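Local coordinates for glycerate dehydrogenase related protein (PDB 3GVX) that probably binds NAD and reduces 2-oxoacids such as glyoxylate or hydroxypyruvate, as a member of the D-2-hydroxyacid dehydrogenase family, at residues Glu105-Ala109 and Gly110-Gln114; Ala58-His62 and Ile63-Gly67; Phe7-Asp10 and Gly11-Glu15; Thr19-Gly23 and Phe24-Trp28. All coordinates share one frame; numbering follows the deposited sequence.

Contact 1 (Glu105-Ala109 and Gly110-Gln114); sequences ELMKA and GIFRQ
L106, M107, G110 and I111 form a Schellman motif, the local turn that ends helix 100-108 and releases the chain into the loop leading to strand 124-128. Two backbone bonds define it. The outer one runs from I111 N to L106 O, 3.0 Å long. The inner one runs from G110 N to M107 O and is also 3.0 Å. G110 is the C-prime residue. Its positive phi turns the chain back, and a beta carbon on it would clash with A109 O. L106 O is gripped twice. I111 N and A109 N, the latter within the helix end, reach it from opposite faces of its plane. The reversed chain then lies against the last turn of the helix. I111 CG2 comes within 4.2 Å of L106 CG, the two side chains crossing at a slant. R113 uses an aliphatic carbon for the same leucine, with CD 3.7 Å from L106 CD2. On another side, M107, a selenomethionine, makes a Met-aromatic contact with F112. The bent chain of M107 (chi2 -72°, chi3 -59°) carries SE to 3.7 Å from F112 CD1. SE approaches the ring obliquely, 65° off the ring normal, and the two side chains run alongside each other, pointing the same way. K108 NZ makes a hydrogen bond to A250 O of the second subunit. M107 also packs on I242 of that subunit, and F112 on its P254. The turn thus caps helix 100-108 at the dimer interface, ahead of strand 124-128 of the seven-stranded parallel sheet.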
# COMPACT_ATOMS: atom_id res chain seq x y z
N GLU B 105 -6.71 19.63 -0.47
CA GLU B 105 -7.20 20.90 -0.99
C GLU B 105 -7.66 21.78 0.15
O GLU B 105 -7.33 22.95 0.21
CB GLU B 105 -8.35 20.69 -1.96
CG GLU B 105 -8.97 21.97 -2.43
CD GLU B 105 -10.12 21.72 -3.38
OE1 GLU B 105 -11.20 21.27 -2.94
OE2 GLU B 105 -9.93 21.96 -4.58
N LEU B 106 -8.43 21.22 1.07
CA LEU B 106 -8.91 21.97 2.23
C LEU B 106 -7.77 22.43 3.13
O LEU B 106 -7.68 23.60 3.45
CB LEU B 106 -9.96 21.14 3.00
CG LEU B 106 -11.45 21.45 2.78
CD1 LEU B 106 -11.70 21.89 1.37
CD2 LEU B 106 -12.26 20.24 3.20
N MSE B 107 -6.91 21.51 3.55
CA MSE B 107 -5.78 21.87 4.42
C MSE B 107 -4.91 23.00 3.87
O MSE B 107 -4.47 23.87 4.60
CB MSE B 107 -4.90 20.64 4.69
CG MSE B 107 -5.53 19.59 5.57
SE MSE B 107 -5.64 20.10 7.30
CE MSE B 107 -4.04 20.40 7.67
N LYS B 108 -4.66 22.99 2.57
CA LYS B 108 -3.82 24.02 1.98
C LYS B 108 -4.40 25.42 1.94
O LYS B 108 -3.66 26.39 1.78
CB LYS B 108 -3.37 23.60 0.60
CG LYS B 108 -2.13 22.80 0.69
CD LYS B 108 -1.78 22.11 -0.58
CE LYS B 108 -0.37 21.58 -0.44
NZ LYS B 108 0.14 21.03 -1.71
N ALA B 109 -5.71 25.51 2.08
CA ALA B 109 -6.37 26.80 2.10
C ALA B 109 -6.59 27.19 3.57
O ALA B 109 -7.31 28.13 3.86
CB ALA B 109 -7.69 26.72 1.35
N GLY B 110 -5.95 26.46 4.48
CA GLY B 110 -6.08 26.73 5.90
C GLY B 110 -7.38 26.27 6.54
O GLY B 110 -7.74 26.73 7.62
N ILE B 111 -8.09 25.37 5.87
CA ILE B 111 -9.35 24.87 6.40
C ILE B 111 -9.12 23.48 6.97
O ILE B 111 -8.82 22.52 6.25
CB ILE B 111 -10.44 24.80 5.30
CG1 ILE B 111 -10.65 26.20 4.72
CG2 ILE B 111 -11.74 24.24 5.89
CD1 ILE B 111 -11.36 26.23 3.41
N PHE B 112 -9.22 23.40 8.29
CA PHE B 112 -9.01 22.16 9.00
C PHE B 112 -10.34 21.50 9.19
O PHE B 112 -11.17 21.95 9.96
CB PHE B 112 -8.40 22.38 10.37
CG PHE B 112 -8.01 21.11 11.07
CD1 PHE B 112 -6.82 20.48 10.78
CD2 PHE B 112 -8.82 20.56 12.04
CE1 PHE B 112 -6.44 19.33 11.45
CE2 PHE B 112 -8.44 19.39 12.72
CZ PHE B 112 -7.25 18.78 12.41
N ARG B 113 -10.54 20.39 8.51
CA ARG B 113 -11.82 19.78 8.64
C ARG B 113 -11.82 18.28 8.54
O ARG B 113 -11.62 17.70 7.48
CB ARG B 113 -12.70 20.39 7.60
CG ARG B 113 -14.03 19.86 7.61
CD ARG B 113 -14.45 19.93 6.21
NE ARG B 113 -15.87 20.12 6.15
CZ ARG B 113 -16.73 19.17 5.83
NH1 ARG B 113 -16.28 17.96 5.54
NH2 ARG B 113 -18.02 19.43 5.83
N GLN B 114 -12.09 17.67 9.68
CA GLN B 114 -12.07 16.24 9.76
C GLN B 114 -13.27 15.55 9.19
O GLN B 114 -14.39 16.03 9.24
CB GLN B 114 -11.87 15.81 11.20
CG GLN B 114 -10.66 16.42 11.81
CD GLN B 114 -10.28 15.73 13.08
OE1 GLN B 114 -11.13 15.47 13.93
NE2 GLN B 114 -9.00 15.42 13.23

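Contact 2 (Ala58-His62 and Ile63-Gly67); sequences AGVDH and IDVNG
H62 holds CG between its own backbone N and carbonyl carbon (chi1 53°), which folds the imidazole back over I63. I63 sets CG1 beside its backbone N (chi1 -66°), under that ring. Both belong to a type I beta turn from V60 to I63, in the loop between strands 52-55 and 73-75. The turn is closed by I63 N bonding V60 O at 2.7 Å, with an N-H...O angle of 158°. I63 CG1 makes a CH-pi contact over the centre of one imidazole face, 4.0 Å from the centroid of the H62 ring. The ring is also held at its edge. H62 NE2 bonds G59 O at 3.1 Å, with the oxygen in the ring plane, and also bonds S57 OG. Beyond the ring, I63 CD1 reaches V60 CG1 at 3.9 Å, so this one side chain joins both flanks of the turn. With an alanine here instead of I63, the face of H62 would probably lose its aliphatic partner, and a gap would open beside V60. V65 CG2 lies 3.8 Å from V60 O. An inverse gamma turn centred on D64 brings V65 back towards the start of the loop. V60 and V65 both touch L74 of strand 73-75. A water links the two halves by donating to D61 O at 2.9 Å and to I63 O at 2.7 Å.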
# COMPACT_ATOMS: atom_id res chain seq x y z
N ALA B 58 11.01 -7.73 -20.68
CA ALA B 58 9.74 -8.37 -20.33
C ALA B 58 9.31 -9.40 -21.36
O ALA B 58 8.78 -10.45 -21.01
CB ALA B 58 8.66 -7.30 -20.17
N GLY B 59 9.54 -9.08 -22.63
CA GLY B 59 9.18 -9.98 -23.71
C GLY B 59 10.37 -10.54 -24.47
O GLY B 59 11.48 -10.00 -24.42
N VAL B 60 10.13 -11.63 -25.18
CA VAL B 60 11.18 -12.29 -25.95
C VAL B 60 10.86 -12.37 -27.43
O VAL B 60 11.58 -13.02 -28.18
CB VAL B 60 11.38 -13.71 -25.46
CG1 VAL B 60 11.86 -13.72 -24.01
CG2 VAL B 60 10.07 -14.48 -25.62
N ASP B 61 9.81 -11.70 -27.87
CA ASP B 61 9.46 -11.79 -29.27
C ASP B 61 10.55 -11.32 -30.23
O ASP B 61 10.56 -11.70 -31.39
CB ASP B 61 8.13 -11.08 -29.52
CG ASP B 61 7.02 -11.62 -28.63
OD1 ASP B 61 6.87 -12.86 -28.54
OD2 ASP B 61 6.31 -10.82 -27.99
N HIS B 62 11.48 -10.51 -29.74
CA HIS B 62 12.58 -10.02 -30.57
C HIS B 62 13.77 -10.99 -30.52
O HIS B 62 14.81 -10.75 -31.12
CB HIS B 62 13.07 -8.65 -30.08
CG HIS B 62 13.41 -8.62 -28.63
ND1 HIS B 62 14.65 -8.26 -28.16
CD2 HIS B 62 12.67 -8.94 -27.55
CE1 HIS B 62 14.66 -8.36 -26.85
NE2 HIS B 62 13.48 -8.77 -26.45
N ILE B 63 13.62 -12.07 -29.76
CA ILE B 63 14.68 -13.04 -29.64
C ILE B 63 14.42 -14.26 -30.55
O ILE B 63 13.29 -14.71 -30.71
CB ILE B 63 14.83 -13.49 -28.17
CG1 ILE B 63 15.31 -12.30 -27.33
CG2 ILE B 63 15.79 -14.66 -28.09
CD1 ILE B 63 15.09 -12.42 -25.86
N ASP B 64 15.49 -14.76 -31.15
CA ASP B 64 15.41 -15.92 -32.03
C ASP B 64 15.13 -17.21 -31.26
O ASP B 64 15.97 -18.12 -31.19
CB ASP B 64 16.69 -16.07 -32.85
CG ASP B 64 16.61 -17.27 -33.81
OD1 ASP B 64 15.49 -17.76 -34.03
OD2 ASP B 64 17.65 -17.72 -34.34
N VAL B 65 13.93 -17.27 -30.71
CA VAL B 65 13.44 -18.39 -29.93
C VAL B 65 13.45 -19.73 -30.68
O VAL B 65 13.84 -20.74 -30.13
CB VAL B 65 12.02 -18.12 -29.45
CG1 VAL B 65 11.57 -19.23 -28.50
CG2 VAL B 65 11.94 -16.73 -28.79
N ASN B 66 13.01 -19.70 -31.93
CA ASN B 66 12.97 -20.88 -32.79
C ASN B 66 14.36 -21.50 -32.87
O ASN B 66 14.49 -22.71 -33.01
CB ASN B 66 12.48 -20.47 -34.19
CG ASN B 66 12.39 -21.63 -35.15
OD1 ASN B 66 13.31 -21.88 -35.94
ND2 ASN B 66 11.27 -22.34 -35.10
N GLY B 67 15.38 -20.66 -32.75
CA GLY B 67 16.75 -21.12 -32.81
C GLY B 67 17.30 -21.67 -31.50
O GLY B 67 18.44 -22.09 -31.44
O HOH W 1 10.77 -14.57 -31.59

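Contact 3 (Phe7-Asp10 and Gly11-Glu15); sequences FPAD and GHVRE
D10 sits at the N-cap of helix 11-20, and hydrogen bonds from its side chain hold the first turn. D10 OD1 accepts from V13 N at 3.0 Å, a nearly straight bond with an N-H...O angle of 163°. V13 N meets the anti side of the oxygen, 30° out of the carboxylate plane. A second bond to D10 OD1, from H12 N, is weak and bent. The carboxylate reaches these amides because CG lies between the backbone N and the carbonyl carbon of D10 (chi1 56°), folding the group back over the helix start. The cap thus takes up amides that have no earlier helical carbonyl to meet. The negative group would also be expected to suit the positive end of the helix dipole. The backbone adds its own bond, from R14 N to D10 O at 2.7 Å, and this one is straight.

R14 doubles back along the incoming chain, its CD 3.2 Å from D10 O. Its guanidinium presents an edge to A9 O, but NH1 is modelled too close for that bond to be taken at face value. The same group makes a cation-pi contact with W28.

Apolar contact is smaller: A9 CB meets V13 CG1 at 3.7 Å. Separately, V13 CG2 lies 3.5 Å from D10 OD1, a methyl beside the capping oxygen. V13 also packs on I269 and F273 of helix 266-279. The contact therefore joins the loop after strand 3-5 to helix 11-20, with strand 26-28 reached through R14 and helix 266-279 through V13.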
# COMPACT_ATOMS: atom_id res chain seq x y z
N PHE B 7 26.46 -8.75 -22.84
CA PHE B 7 26.31 -7.37 -23.22
C PHE B 7 27.17 -6.51 -22.33
O PHE B 7 27.59 -6.94 -21.25
CB PHE B 7 24.83 -6.92 -23.18
CG PHE B 7 24.11 -7.23 -21.90
CD1 PHE B 7 23.34 -8.39 -21.78
CD2 PHE B 7 24.18 -6.37 -20.81
CE1 PHE B 7 22.65 -8.68 -20.60
CE2 PHE B 7 23.50 -6.66 -19.62
CZ PHE B 7 22.73 -7.81 -19.53
N PRO B 8 27.47 -5.29 -22.78
CA PRO B 8 28.28 -4.30 -22.07
C PRO B 8 27.55 -3.93 -20.78
O PRO B 8 26.38 -3.55 -20.81
CB PRO B 8 28.36 -3.15 -23.07
CG PRO B 8 28.16 -3.83 -24.40
CD PRO B 8 27.05 -4.76 -24.08
N ALA B 9 28.23 -4.06 -19.65
CA ALA B 9 27.60 -3.74 -18.38
C ALA B 9 28.56 -2.92 -17.53
O ALA B 9 29.76 -3.16 -17.54
CB ALA B 9 27.23 -5.03 -17.66
N ASP B 10 28.04 -1.94 -16.81
CA ASP B 10 28.94 -1.15 -15.99
C ASP B 10 29.14 -1.71 -14.59
O ASP B 10 28.69 -2.82 -14.27
CB ASP B 10 28.48 0.31 -15.91
CG ASP B 10 27.06 0.44 -15.41
OD1 ASP B 10 26.75 -0.03 -14.29
OD2 ASP B 10 26.24 1.02 -16.14
N GLY B 11 29.85 -0.92 -13.79
CA GLY B 11 30.17 -1.29 -12.42
C GLY B 11 28.93 -1.40 -11.57
O GLY B 11 28.90 -2.20 -10.64
N HIS B 12 27.90 -0.60 -11.88
CA HIS B 12 26.66 -0.67 -11.13
C HIS B 12 26.05 -2.05 -11.35
O HIS B 12 25.76 -2.80 -10.41
CB HIS B 12 25.68 0.40 -11.59
CG HIS B 12 24.54 0.63 -10.64
ND1 HIS B 12 23.55 1.56 -10.87
CD2 HIS B 12 24.27 0.07 -9.44
CE1 HIS B 12 22.71 1.56 -9.85
NE2 HIS B 12 23.12 0.66 -8.97
N VAL B 13 25.85 -2.36 -12.62
CA VAL B 13 25.30 -3.64 -13.02
C VAL B 13 26.18 -4.72 -12.41
O VAL B 13 25.70 -5.64 -11.77
CB VAL B 13 25.27 -3.73 -14.56
CG1 VAL B 13 24.66 -5.05 -15.00
CG2 VAL B 13 24.51 -2.52 -15.14
N ARG B 14 27.49 -4.58 -12.57
CA ARG B 14 28.42 -5.55 -12.02
C ARG B 14 28.30 -5.78 -10.53
O ARG B 14 28.32 -6.92 -10.08
CB ARG B 14 29.85 -5.18 -12.37
CG ARG B 14 30.39 -5.91 -13.57
CD ARG B 14 31.00 -4.97 -14.57
NE ARG B 14 32.01 -5.68 -15.35
CZ ARG B 14 32.24 -5.49 -16.64
NH1 ARG B 14 31.53 -4.62 -17.32
NH2 ARG B 14 33.19 -6.19 -17.23
N GLU B 15 28.16 -4.71 -9.74
CA GLU B 15 28.04 -4.90 -8.29
C GLU B 15 26.80 -5.70 -7.96
O GLU B 15 26.87 -6.68 -7.23
CB GLU B 15 27.97 -3.57 -7.53
CG GLU B 15 28.12 -3.81 -6.02
CD GLU B 15 27.85 -2.59 -5.13
OE1 GLU B 15 27.98 -2.73 -3.89
OE2 GLU B 15 27.52 -1.51 -5.66

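Contact 4 (Thr19-Gly23 and Phe24-Trp28)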
# COMPACT_ATOMS: atom_id res chain seq x y z
N THR B 19 26.58 -9.20 -5.97
CA THR B 19 25.86 -9.42 -4.73
C THR B 19 24.84 -10.52 -4.91
O THR B 19 24.82 -11.48 -4.14
CB THR B 19 25.13 -8.17 -4.19
OG1 THR B 19 26.03 -7.06 -4.13
CG2 THR B 19 24.60 -8.46 -2.78
N VAL B 20 24.01 -10.41 -5.94
CA VAL B 20 22.99 -11.41 -6.19
C VAL B 20 23.55 -12.77 -6.56
O VAL B 20 23.06 -13.79 -6.09
CB VAL B 20 22.03 -10.99 -7.34
CG1 VAL B 20 21.12 -12.16 -7.70
CG2 VAL B 20 21.22 -9.76 -6.94
N LEU B 21 24.57 -12.79 -7.40
CA LEU B 21 25.15 -14.05 -7.84
C LEU B 21 26.47 -14.39 -7.17
O LEU B 21 27.34 -15.02 -7.76
CB LEU B 21 25.32 -14.05 -9.36
CG LEU B 21 23.95 -13.95 -10.04
CD1 LEU B 21 24.12 -13.52 -11.48
CD2 LEU B 21 23.20 -15.28 -9.89
N ASP B 22 26.62 -13.97 -5.92
CA ASP B 22 27.83 -14.27 -5.18
C ASP B 22 27.82 -15.78 -4.94
O ASP B 22 26.93 -16.32 -4.29
CB ASP B 22 27.87 -13.44 -3.88
CG ASP B 22 27.70 -14.28 -2.62
OD1 ASP B 22 28.72 -14.61 -1.98
OD2 ASP B 22 26.55 -14.60 -2.27
N GLY B 23 28.80 -16.46 -5.52
CA GLY B 23 28.88 -17.90 -5.43
C GLY B 23 28.75 -18.55 -6.80
O GLY B 23 28.60 -19.76 -6.94
N PHE B 24 28.79 -17.70 -7.83
CA PHE B 24 28.74 -18.11 -9.22
C PHE B 24 29.91 -17.39 -9.83
O PHE B 24 30.21 -16.26 -9.45
CB PHE B 24 27.49 -17.62 -9.96
CG PHE B 24 26.21 -18.25 -9.51
CD1 PHE B 24 25.76 -18.05 -8.21
CD2 PHE B 24 25.43 -19.01 -10.38
CE1 PHE B 24 24.57 -18.59 -7.79
CE2 PHE B 24 24.22 -19.55 -9.97
CZ PHE B 24 23.79 -19.35 -8.67
N ASP B 25 30.57 -18.03 -10.77
CA ASP B 25 31.65 -17.38 -11.45
C ASP B 25 30.99 -16.58 -12.54
O ASP B 25 30.12 -17.08 -13.25
CB ASP B 25 32.60 -18.41 -12.04
CG ASP B 25 33.14 -19.36 -10.99
OD1 ASP B 25 32.70 -20.52 -10.96
OD2 ASP B 25 33.97 -18.93 -10.16
N LEU B 26 31.39 -15.33 -12.66
CA LEU B 26 30.83 -14.45 -13.66
C LEU B 26 31.80 -14.12 -14.75
O LEU B 26 33.00 -14.00 -14.54
CB LEU B 26 30.36 -13.15 -13.01
CG LEU B 26 29.40 -13.46 -11.87
CD1 LEU B 26 29.58 -12.41 -10.78
CD2 LEU B 26 27.98 -13.58 -12.42
N HIS B 27 31.24 -13.97 -15.94
CA HIS B 27 32.02 -13.62 -17.08
C HIS B 27 31.31 -12.49 -17.76
O HIS B 27 30.08 -12.44 -17.81
CB HIS B 27 32.17 -14.81 -18.00
CG HIS B 27 32.86 -15.96 -17.36
ND1 HIS B 27 34.21 -16.18 -17.46
CD2 HIS B 27 32.38 -16.93 -16.54
CE1 HIS B 27 34.54 -17.23 -16.73
NE2 HIS B 27 33.45 -17.70 -16.16
N TRP B 28 32.11 -11.57 -18.25
CA TRP B 28 31.57 -10.41 -18.88
C TRP B 28 32.02 -10.22 -20.28
O TRP B 28 33.16 -10.46 -20.67
CB TRP B 28 31.87 -9.16 -18.07
CG TRP B 28 31.40 -9.30 -16.68
CD1 TRP B 28 32.05 -9.92 -15.67
CD2 TRP B 28 30.14 -8.88 -16.15
NE1 TRP B 28 31.29 -9.91 -14.54
CE2 TRP B 28 30.11 -9.27 -14.80
CE3 TRP B 28 29.04 -8.19 -16.68
CZ2 TRP B 28 29.02 -9.02 -13.97
CZ3 TRP B 28 27.96 -7.94 -15.85
CH2 TRP B 28 27.96 -8.35 -14.51
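L21 lays a methyl over the ring of F24, and this is the tight side of the turn between helix 11-20 and strand 26-28. L21 CD2 stands 4.0 Å from the centroid of the F24 ring, only 6° off the ring normal, a CH-pi contact over one face. With CG beside the backbone N (chi1 -68°), F24 also brings CD1 to 3.3 Å from G23 C. The other branch of the leucine, L21 CD1, meets L26 CD2 at 4.0 Å, the two side chains crossing at about a right angle. One buried leucine therefore touches both F24 and L26, which also pack on V3 of strand 3-5. L21 itself rests on F273 and R277 of helix 266-279.

The outer side is looser. A type II beta turn from L21 to F24 carries D22 and G23 past the surface. The closing bond, F24 N to L21 O, is 3.0 Å long but bent, and so weak. G23 has a phi of 117°, where a beta carbon would be jammed against the preceding carbonyl oxygen. The side chains of D22 and D25 leave the backbone pointing away from the contact.

Cutting F24 back to an alanine is likely to strip L21 CD2 of the ring it lies over and to open a space next to V3. Because the turn bond is weak, this link of the beta-alpha-beta unit (strand 3-5, helix 11-20, strand 26-28) probably relies largely on apolar packing.

Overall arrangement
All four are local contacts near the surface, each with few or no buried residues. Contacts 3 and 4 hold the two ends of helix 11-20. Their centres are about 12 Å apart, and they touch where A9 CB meets W28 CZ3 at 3.5 Å. Contact 3 is mainly polar, whereas contact 4 is mainly apolar. Contact 2 lies elsewhere in the region of the five-stranded sheet and does not use that helix; its centre is about 23 Å from that of contact 3. It mixes a ring-face contact with a bridging water. Contact 1 is remote, its centre about 54 Å from that of contact 2, and alone among the four it meets the second subunit.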